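Local coordinates for myosin-17 (Arabidopsis thaliana, PDB 7KFL), which probably carries cargo along actin filaments as a plant class XI myosin, using its globular tail as the cargo-binding domain, at residues E10-L15 / E49-F54; D55-T60 / L153-Q158; S257-R262 / S375-D380. One frame throughout, in Å; residues are numbered along the deposited sequence.

Contact 1 of 3, residues E10-L15 / E49-F54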
loop_
_atom_site.group_PDB
_atom_site.type_symbol
_atom_site.label_atom_id
_atom_site.label_comp_id
_atom_site.label_asym_id
_atom_site.label_seq_id
_atom_site.Cartn_x
_atom_site.Cartn_y
_atom_site.Cartn_z
ATOM N N GLU A 10 -20.338 5.333 33.191
ATOM C CA GLU A 10 -19.763 4.105 33.807
ATOM C C GLU A 10 -19.600 3.031 32.723
ATOM O O GLU A 10 -18.513 2.427 32.658
ATOM C CB GLU A 10 -20.632 3.602 34.966
ATOM C CG GLU A 10 -20.528 2.102 35.209
ATOM C CD GLU A 10 -21.243 1.587 36.448
ATOM O OE1 GLU A 10 -22.462 1.829 36.571
ATOM O OE2 GLU A 10 -20.582 0.937 37.283
ATOM N N ASN A 11 -20.646 2.812 31.918
ATOM C CA ASN A 11 -20.691 1.791 30.835
ATOM C C ASN A 11 -19.646 2.116 29.761
ATOM O O ASN A 11 -18.979 1.179 29.288
ATOM C CB ASN A 11 -22.086 1.684 30.212
ATOM C CG ASN A 11 -23.079 0.954 31.094
ATOM O OD1 ASN A 11 -22.704 0.361 32.103
ATOM N ND2 ASN A 11 -24.347 0.989 30.720
ATOM N N GLN A 12 -19.525 3.393 29.384
ATOM C CA GLN A 12 -18.553 3.882 28.368
ATOM C C GLN A 12 -17.129 3.741 28.921
ATOM O O GLN A 12 -16.256 3.280 28.162
ATOM C CB GLN A 12 -18.879 5.323 27.968
ATOM C CG GLN A 12 -20.162 5.442 27.155
ATOM C CD GLN A 12 -20.665 6.860 27.037
ATOM O OE1 GLN A 12 -19.925 7.823 27.226
ATOM N NE2 GLN A 12 -21.941 7.000 26.715
ATOM N N ASP A 13 -16.916 4.111 30.190
ATOM C CA ASP A 13 -15.626 3.949 30.919
ATOM C C ASP A 13 -15.202 2.475 30.896
ATOM O O ASP A 13 -13.989 2.212 30.787
ATOM C CB ASP A 13 -15.714 4.458 32.364
ATOM C CG ASP A 13 -15.281 5.903 32.554
ATOM O OD1 ASP A 13 -14.239 6.286 31.984
ATOM O OD2 ASP A 13 -15.986 6.634 33.277
ATOM N N LEU A 14 -16.169 1.558 31.000
ATOM C CA LEU A 14 -15.948 0.087 31.005
ATOM C C LEU A 14 -15.455 -0.378 29.628
ATOM O O LEU A 14 -14.429 -1.080 29.587
ATOM C CB LEU A 14 -17.251 -0.623 31.393
ATOM C CG LEU A 14 -17.266 -1.307 32.761
ATOM C CD1 LEU A 14 -16.288 -2.472 32.800
ATOM C CD2 LEU A 14 -16.975 -0.316 33.879
ATOM N N LEU A 15 -16.163 -0.009 28.554
ATOM C CA LEU A 15 -15.847 -0.418 27.157
ATOM C C LEU A 15 -14.447 0.084 26.786
ATOM O O LEU A 15 -13.669 -0.716 26.242
ATOM C CB LEU A 15 -16.907 0.138 26.197
ATOM C CG LEU A 15 -16.792 -0.322 24.742
ATOM C CD1 LEU A 15 -16.894 -1.836 24.628
ATOM C CD2 LEU A 15 -17.854 0.340 23.878
ATOM N N GLU A 49 -30.068 10.269 20.030
ATOM C CA GLU A 49 -29.904 11.565 19.319
ATOM C C GLU A 49 -28.596 12.237 19.755
ATOM O O GLU A 49 -28.109 13.102 19.001
ATOM C CB GLU A 49 -31.107 12.471 19.593
ATOM C CG GLU A 49 -32.432 11.887 19.129
ATOM C CD GLU A 49 -32.735 12.029 17.646
ATOM O OE1 GLU A 49 -31.955 12.701 16.939
ATOM O OE2 GLU A 49 -33.759 11.470 17.202
ATOM N N ARG A 50 -28.059 11.861 20.922
ATOM C CA ARG A 50 -26.797 12.415 21.488
ATOM C C ARG A 50 -26.166 11.377 22.425
ATOM O O ARG A 50 -26.920 10.730 23.181
ATOM C CB ARG A 50 -27.085 13.730 22.219
ATOM C CG ARG A 50 -25.854 14.578 22.507
ATOM C CD ARG A 50 -26.184 15.791 23.359
ATOM N NE ARG A 50 -25.057 16.706 23.516
ATOM C CZ ARG A 50 -24.731 17.685 22.671
ATOM N NH1 ARG A 50 -25.441 17.903 21.573
ATOM N NH2 ARG A 50 -23.681 18.449 22.926
ATOM N N THR A 51 -24.838 11.222 22.370
ATOM C CA THR A 51 -24.049 10.276 23.209
ATOM C C THR A 51 -22.551 10.501 22.983
ATOM O O THR A 51 -22.182 10.926 21.871
ATOM C CB THR A 51 -24.418 8.814 22.920
ATOM O OG1 THR A 51 -23.624 7.977 23.762
ATOM C CG2 THR A 51 -24.207 8.412 21.476
ATOM N N SER A 52 -21.736 10.187 23.995
ATOM C CA SER A 52 -20.256 10.340 24.006
ATOM C C SER A 52 -19.566 9.027 23.614
ATOM O O SER A 52 -18.342 9.059 23.388
ATOM C CB SER A 52 -19.776 10.811 25.356
ATOM O OG SER A 52 -20.076 12.185 25.554
ATOM N N VAL A 53 -20.312 7.917 23.543
ATOM C CA VAL A 53 -19.755 6.545 23.338
ATOM C C VAL A 53 -18.879 6.531 22.080
ATOM O O VAL A 53 -17.750 6.011 22.158
ATOM C CB VAL A 53 -20.861 5.471 23.277
ATOM C CG1 VAL A 53 -21.781 5.636 22.076
ATOM C CG2 VAL A 53 -20.273 4.068 23.311
ATOM N N PHE A 54 -19.371 7.098 20.975
ATOM C CA PHE A 54 -18.700 7.083 19.648
ATOM C C PHE A 54 -17.391 7.879 19.723
ATOM O O PHE A 54 -16.357 7.362 19.271
ATOM C CB PHE A 54 -19.634 7.634 18.572
ATOM C CG PHE A 54 -20.891 6.828 18.373
ATOM C CD1 PHE A 54 -20.830 5.515 17.938
ATOM C CD2 PHE A 54 -22.138 7.381 18.621
ATOM C CE1 PHE A 54 -21.987 4.772 17.757
ATOM C CE2 PHE A 54 -23.294 6.638 18.440
ATOM C CZ PHE A 54 -23.216 5.335 18.007
#
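Helix 4-20 passes the start of helix 53-65 closely at one point, where the CA atoms of Gln12 and Val53 come within 5.8 Å. Gln12 does nearly all the work from its side. Its CG stands anti to the carbonyl carbon (chi1 -70°) and the chain runs out extended beyond it, with CD near anti at chi2 166°, which lays the amide alongside Thr51 to Val53, where helix 53-65 begins. On the way CG rests on Val53 CB at 3.9 Å, the two side chains meeting at about a right angle. The amide then lies beside the backbone: CD is 3.7 Å from Val53 N, OE1 reaches Ser52 CB at 3.5 Å, and NE2 sits 3.5 Å from Thr51 OG1, close but not a hydrogen bond. Thr51 OG1 is turned instead to the turn ahead of it, accepting a weak, nearly straight capping bond from Val53 N (3.3 Å). Val53 CG1 lies over the centre of the Phe54 ring, while CG2 faces helix 4-20 and meets Leu15 CD2 loosely at 4.5 Å. Leu40 and Cys39 of helix 31-43 continue this apolar side against Val53 and Leu15 respectively. An alanine at Gln12 would probably open a gap beside Val53 and strip the amide cover from Thr51 and Ser52. The contact is therefore held by van der Waals touch, with a polar amide laid against a helix start whose Val53 N-H already has its weak cap from Thr51.

Contact 2 of 3, residues D55-T60 / L153-Q158; sequences DRIIQT and LLFKQQ
Phe155 of helix 150-186 meets Ile57 and Ile58 of helix 53-65 in the tight part of this contact, a near-parallel packing of two helices in the mostly helical globular tail. The axes of segments 55-60 and 153-158 run 13° from parallel and approach to 10.6 Å. Phe155 CG stands anti to the backbone N (chi1 175°), and the ring beyond it comes closer to helix 53-65 than the start of the side chain does. Ile57 CG2 comes in at the ring's edge, near its plane, 3.7 Å from Phe155 CE1, and also touches CZ. Ile58 approaches the same corner obliquely, its CD1 3.8 Å from Phe155 CE1, the two side chains pointing opposite ways as they pass. Gln158 belongs to this packed part as well: its OE1 lies 3.7 Å from Ile58 CG1, and its CB is 4.0 Å from Ile58 CD1. Leu88 of helix 71-89 also packs on the ring, and Ile36 and Leu40 of helix 31-43 pack on Ile57, so the hydrophobic patch extends beyond these two helices.

The fit is looser at the partly exposed Asp55. Its carboxylate is nearly coplanar with the Gln158 amide, but the nearest atoms are two oxygens, Asp55 OD1 and Gln158 OE1, 4.1 Å apart, and the pair makes no hydrogen bond. Between these segments the contact is mostly apolar: Phe155 on Ile57 and Ile58, with Gln158 alongside Ile58, while the acid adds contact without a direct polar link.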
loop_
_atom_site.group_PDB
_atom_site.type_symbol
_atom_site.label_atom_id
_atom_site.label_comp_id
_atom_site.label_asym_id
_atom_site.label_seq_id
_atom_site.Cartn_x
_atom_site.Cartn_y
_atom_site.Cartn_z
ATOM N N ASP A 55 -17.443 9.093 20.279
ATOM C CA ASP A 55 -16.264 9.978 20.485
ATOM C C ASP A 55 -15.174 9.215 21.247
ATOM O O ASP A 55 -13.994 9.321 20.856
ATOM C CB ASP A 55 -16.634 11.256 21.245
ATOM C CG ASP A 55 -17.250 12.344 20.384
ATOM O OD1 ASP A 55 -17.211 12.210 19.142
ATOM O OD2 ASP A 55 -17.757 13.324 20.963
ATOM N N ARG A 56 -15.562 8.470 22.283
ATOM C CA ARG A 56 -14.631 7.801 23.228
ATOM C C ARG A 56 -13.974 6.595 22.551
ATOM O O ARG A 56 -12.780 6.356 22.822
ATOM C CB ARG A 56 -15.380 7.420 24.507
ATOM C CG ARG A 56 -15.860 8.628 25.296
ATOM C CD ARG A 56 -15.841 8.411 26.793
ATOM N NE ARG A 56 -14.526 8.013 27.278
ATOM C CZ ARG A 56 -14.274 7.578 28.508
ATOM N NH1 ARG A 56 -15.250 7.484 29.396
ATOM N NH2 ARG A 56 -13.043 7.237 28.847
ATOM N N ILE A 57 -14.718 5.867 21.712
ATOM C CA ILE A 57 -14.168 4.797 20.827
ATOM C C ILE A 57 -13.086 5.426 19.939
ATOM O O ILE A 57 -11.958 4.897 19.922
ATOM C CB ILE A 57 -15.277 4.118 19.993
ATOM C CG1 ILE A 57 -16.195 3.257 20.865
ATOM C CG2 ILE A 57 -14.678 3.309 18.849
ATOM C CD1 ILE A 57 -17.457 2.798 20.169
ATOM N N ILE A 58 -13.421 6.517 19.241
ATOM C CA ILE A 58 -12.517 7.213 18.277
ATOM C C ILE A 58 -11.265 7.686 19.025
ATOM O O ILE A 58 -10.152 7.448 18.513
ATOM C CB ILE A 58 -13.248 8.371 17.566
ATOM C CG1 ILE A 58 -14.364 7.862 16.647
ATOM C CG2 ILE A 58 -12.270 9.264 16.814
ATOM C CD1 ILE A 58 -13.884 7.082 15.442
ATOM N N GLN A 59 -11.441 8.322 20.188
ATOM C CA GLN A 59 -10.338 8.856 21.034
ATOM C C GLN A 59 -9.397 7.714 21.438
ATOM O O GLN A 59 -8.168 7.922 21.409
ATOM C CB GLN A 59 -10.903 9.564 22.266
ATOM C CG GLN A 59 -11.486 10.937 21.958
ATOM C CD GLN A 59 -12.385 11.457 23.055
ATOM O OE1 GLN A 59 -12.507 10.859 24.125
ATOM N NE2 GLN A 59 -13.025 12.586 22.796
ATOM N N THR A 60 -9.956 6.556 21.793
ATOM C CA THR A 60 -9.208 5.342 22.219
ATOM C C THR A 60 -8.295 4.886 21.074
ATOM O O THR A 60 -7.078 4.735 21.316
ATOM C CB THR A 60 -10.173 4.242 22.683
ATOM O OG1 THR A 60 -10.949 4.775 23.758
ATOM C CG2 THR A 60 -9.473 2.979 23.138
ATOM N N LEU A 153 -24.048 8.207 12.439
ATOM C CA LEU A 153 -23.668 8.464 11.021
ATOM C C LEU A 153 -22.325 9.201 10.979
ATOM O O LEU A 153 -21.526 8.910 10.061
ATOM C CB LEU A 153 -24.764 9.279 10.326
ATOM C CG LEU A 153 -26.124 8.594 10.205
ATOM C CD1 LEU A 153 -27.163 9.559 9.656
ATOM C CD2 LEU A 153 -26.043 7.347 9.335
ATOM N N LEU A 154 -22.092 10.114 11.929
ATOM C CA LEU A 154 -20.807 10.848 12.085
ATOM C C LEU A 154 -19.702 9.853 12.451
ATOM O O LEU A 154 -18.567 10.028 11.965
ATOM C CB LEU A 154 -20.947 11.921 13.170
ATOM C CG LEU A 154 -19.701 12.774 13.414
ATOM C CD1 LEU A 154 -19.379 13.627 12.197
ATOM C CD2 LEU A 154 -19.865 13.650 14.646
ATOM N N PHE A 155 -20.027 8.860 13.285
ATOM C CA PHE A 155 -19.078 7.833 13.792
ATOM C C PHE A 155 -18.576 6.968 12.632
ATOM O O PHE A 155 -17.354 6.730 12.557
ATOM C CB PHE A 155 -19.727 6.966 14.871
ATOM C CG PHE A 155 -18.862 5.825 15.339
ATOM C CD1 PHE A 155 -17.674 6.067 16.013
ATOM C CD2 PHE A 155 -19.226 4.508 15.098
ATOM C CE1 PHE A 155 -16.874 5.017 16.439
ATOM C CE2 PHE A 155 -18.426 3.461 15.526
ATOM C CZ PHE A 155 -17.252 3.716 16.195
ATOM N N LYS A 156 -19.483 6.499 11.767
ATOM C CA LYS A 156 -19.137 5.698 10.561
ATOM C C LYS A 156 -18.160 6.505 9.696
ATOM O O LYS A 156 -17.161 5.930 9.235
ATOM C CB LYS A 156 -20.397 5.315 9.777
ATOM C CG LYS A 156 -20.134 4.654 8.431
ATOM C CD LYS A 156 -21.288 3.818 7.926
ATOM C CE LYS A 156 -21.289 3.659 6.421
ATOM N NZ LYS A 156 -21.812 4.871 5.743
ATOM N N GLN A 157 -18.445 7.795 9.508
ATOM C CA GLN A 157 -17.614 8.749 8.727
ATOM C C GLN A 157 -16.258 8.940 9.422
ATOM O O GLN A 157 -15.230 8.885 8.720
ATOM C CB GLN A 157 -18.381 10.061 8.565
ATOM C CG GLN A 157 -17.547 11.212 8.023
ATOM C CD GLN A 157 -18.396 12.445 7.837
ATOM O OE1 GLN A 157 -19.484 12.387 7.261
ATOM N NE2 GLN A 157 -17.911 13.572 8.335
ATOM N N GLN A 158 -16.253 9.155 10.742
ATOM C CA GLN A 158 -15.015 9.344 11.548
ATOM C C GLN A 158 -14.194 8.046 11.556
ATOM O O GLN A 158 -12.956 8.132 11.419
ATOM C CB GLN A 158 -15.355 9.798 12.971
ATOM C CG GLN A 158 -15.698 11.278 13.068
ATOM C CD GLN A 158 -15.977 11.731 14.481
ATOM O OE1 GLN A 158 -15.856 10.972 15.438
ATOM N NE2 GLN A 158 -16.352 12.990 14.624
#

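Contact 3 of 3, residues S257-R262 / S375-D380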
loop_
_atom_site.group_PDB
_atom_site.type_symbol
_atom_site.label_atom_id
_atom_site.label_comp_id
_atom_site.label_asym_id
_atom_site.label_seq_id
_atom_site.Cartn_x
_atom_site.Cartn_y
_atom_site.Cartn_z
ATOM N N SER A 257 15.691 6.822 -11.308
ATOM C CA SER A 257 17.174 6.845 -11.173
ATOM C C SER A 257 17.831 6.539 -12.528
ATOM O O SER A 257 18.937 7.065 -12.779
ATOM C CB SER A 257 17.650 5.910 -10.084
ATOM O OG SER A 257 17.434 4.552 -10.431
ATOM N N LEU A 258 17.174 5.739 -13.378
ATOM C CA LEU A 258 17.633 5.464 -14.769
ATOM C C LEU A 258 17.587 6.760 -15.588
ATOM O O LEU A 258 18.507 6.966 -16.404
ATOM C CB LEU A 258 16.755 4.388 -15.420
ATOM C CG LEU A 258 16.823 2.988 -14.808
ATOM C CD1 LEU A 258 16.201 1.967 -15.749
ATOM C CD2 LEU A 258 18.252 2.588 -14.473
ATOM N N LEU A 259 16.558 7.589 -15.379
ATOM C CA LEU A 259 16.314 8.834 -16.158
ATOM C C LEU A 259 17.249 9.957 -15.692
ATOM O O LEU A 259 17.633 10.774 -16.549
ATOM C CB LEU A 259 14.853 9.265 -16.001
ATOM C CG LEU A 259 13.790 8.274 -16.475
ATOM C CD1 LEU A 259 12.403 8.864 -16.278
ATOM C CD2 LEU A 259 13.994 7.884 -17.931
ATOM N N LEU A 260 17.582 10.010 -14.397
ATOM C CA LEU A 260 18.222 11.193 -13.755
ATOM C C LEU A 260 19.688 10.924 -13.384
ATOM O O LEU A 260 20.442 11.914 -13.283
ATOM C CB LEU A 260 17.408 11.584 -12.517
ATOM C CG LEU A 260 15.969 12.029 -12.781
ATOM C CD1 LEU A 260 15.330 12.554 -11.506
ATOM C CD2 LEU A 260 15.905 13.083 -13.878
ATOM N N ARG A 261 20.079 9.663 -13.167
ATOM C CA ARG A 261 21.475 9.284 -12.809
ATOM C C ARG A 261 22.143 8.616 -14.015
ATOM O O ARG A 261 21.683 7.528 -14.420
ATOM C CB ARG A 261 21.499 8.354 -11.595
ATOM C CG ARG A 261 20.774 8.904 -10.378
ATOM C CD ARG A 261 21.321 8.302 -9.100
ATOM N NE ARG A 261 20.745 8.914 -7.915
ATOM C CZ ARG A 261 21.259 8.840 -6.691
ATOM N NH1 ARG A 261 22.382 8.174 -6.468
ATOM N NH2 ARG A 261 20.645 9.440 -5.687
ATOM N N ARG A 262 23.183 9.254 -14.558
ATOM C CA ARG A 262 23.976 8.757 -15.713
ATOM C C ARG A 262 24.517 7.364 -15.372
ATOM O O ARG A 262 24.307 6.439 -16.181
ATOM C CB ARG A 262 25.093 9.752 -16.046
ATOM C CG ARG A 262 25.858 9.447 -17.326
ATOM C CD ARG A 262 27.148 8.688 -17.071
ATOM N NE ARG A 262 27.957 8.538 -18.275
ATOM C CZ ARG A 262 29.149 7.950 -18.322
ATOM N NH1 ARG A 262 29.690 7.444 -17.224
ATOM N NH2 ARG A 262 29.799 7.868 -19.471
ATOM N N SER A 375 4.710 11.532 -20.472
ATOM C CA SER A 375 5.293 10.947 -19.238
ATOM C C SER A 375 6.823 11.000 -19.327
ATOM O O SER A 375 7.369 10.603 -20.374
ATOM C CB SER A 375 4.806 9.536 -19.021
ATOM O OG SER A 375 3.396 9.504 -18.872
ATOM N N PHE A 376 7.481 11.505 -18.279
ATOM C CA PHE A 376 8.950 11.409 -18.082
ATOM C C PHE A 376 9.203 10.741 -16.726
ATOM O O PHE A 376 9.197 9.494 -16.683
ATOM C CB PHE A 376 9.614 12.777 -18.260
ATOM C CG PHE A 376 11.122 12.727 -18.296
ATOM C CD1 PHE A 376 11.779 11.979 -19.260
ATOM C CD2 PHE A 376 11.885 13.428 -17.372
ATOM C CE1 PHE A 376 13.164 11.930 -19.298
ATOM C CE2 PHE A 376 13.271 13.377 -17.411
ATOM C CZ PHE A 376 13.907 12.629 -18.375
ATOM N N LEU A 377 9.386 11.524 -15.657
ATOM C CA LEU A 377 9.502 11.003 -14.271
ATOM C C LEU A 377 8.161 10.383 -13.865
ATOM O O LEU A 377 7.117 10.877 -14.325
ATOM C CB LEU A 377 9.903 12.135 -13.320
ATOM C CG LEU A 377 11.294 12.724 -13.544
ATOM C CD1 LEU A 377 11.563 13.860 -12.573
ATOM C CD2 LEU A 377 12.371 11.660 -13.413
ATOM N N LEU A 378 8.201 9.323 -13.055
ATOM C CA LEU A 378 6.999 8.637 -12.513
ATOM C C LEU A 378 6.683 9.193 -11.122
ATOM O O LEU A 378 7.591 9.759 -10.474
ATOM C CB LEU A 378 7.249 7.127 -12.456
ATOM C CG LEU A 378 7.583 6.450 -13.785
ATOM C CD1 LEU A 378 7.855 4.970 -13.578
ATOM C CD2 LEU A 378 6.466 6.638 -14.796
ATOM N N ASP A 379 5.430 9.036 -10.694
ATOM C CA ASP A 379 4.964 9.357 -9.321
ATOM C C ASP A 379 4.259 8.118 -8.764
ATOM O O ASP A 379 3.538 7.453 -9.534
ATOM C CB ASP A 379 4.054 10.587 -9.317
ATOM C CG ASP A 379 4.194 11.442 -8.070
ATOM O OD1 ASP A 379 4.677 10.913 -7.045
ATOM O OD2 ASP A 379 3.825 12.634 -8.135
ATOM N N ASP A 380 4.480 7.820 -7.483
ATOM C CA ASP A 380 3.874 6.657 -6.781
ATOM C C ASP A 380 2.388 6.940 -6.529
ATOM O O ASP A 380 1.956 8.091 -6.739
ATOM C CB ASP A 380 4.614 6.338 -5.476
ATOM C CG ASP A 380 4.670 7.486 -4.479
ATOM O OD1 ASP A 380 3.677 8.241 -4.384
ATOM O OD2 ASP A 380 5.710 7.618 -3.806
#
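Leu259, Leu260 and Leu377 all hold CG anti to the carbonyl carbon, with chi1 of -60°, -63° and -66°, whereas Phe376 puts its CG anti to the backbone N. These settings start the four side chains off where the last turn of helix 236-260 meets an extended loop, and the branch tips and ring beyond make the contact. Leu259 CD1 sits over the centre of one face of the Phe376 ring, 4.3 Å above its plane, a methyl lying over the ring at loose van der Waals distance. Leu259 CB also nears the ring at Phe376 CZ, 4.2 Å away. The same CD1 methyl touches the backbone, 3.3 Å from Phe376 O, and lies 4.0 Å from Leu377 CD2. Leu260 and Leu377 reach toward each other tip to tip: Leu260 CD1 meets Leu377 CD2 at 3.6 Å, the closest pairing of side chains in the contact. Leu260 CD2 comes obliquely to Phe376 CE2 at 4.4 Å, a looser touch. Leu259 is buried, but Leu260 and Leu377 are exposed, so the pair forms the outer margin of the apolar patch.

Polar bonds to the surroundings fix the loop in place. Phe376 O accepts from Gln334 NE2 of helix 332-341, and Leu378 N gives its hydrogen to Asn256 OD1 of helix 236-260. The loop thus lies against helices 236-260 and 332-341, which are themselves tied by Arg337 NH1 bonding to Leu259 O.

Contacts 1 and 2 are neighbours, 11 Å between centres, and share helix 53-65: contact 1 uses its start, contact 2 the turns that follow. They are joined directly by the Asp13–Arg56 salt bridge and by the rings of Phe54 and Phe155, whose planes are about 35° apart. Contact 3 lies on the opposite side of the chain's centre, about 42 Å from contact 2 and 52 Å from contact 1, centre to centre. Contact 2 is the buried one; contacts 1 and 3 are partly buried. A glutamine amide dominates contact 1, an aromatic–isoleucine cluster contact 2, and leucines with a phenylalanine hold a loop to a helix in contact 3.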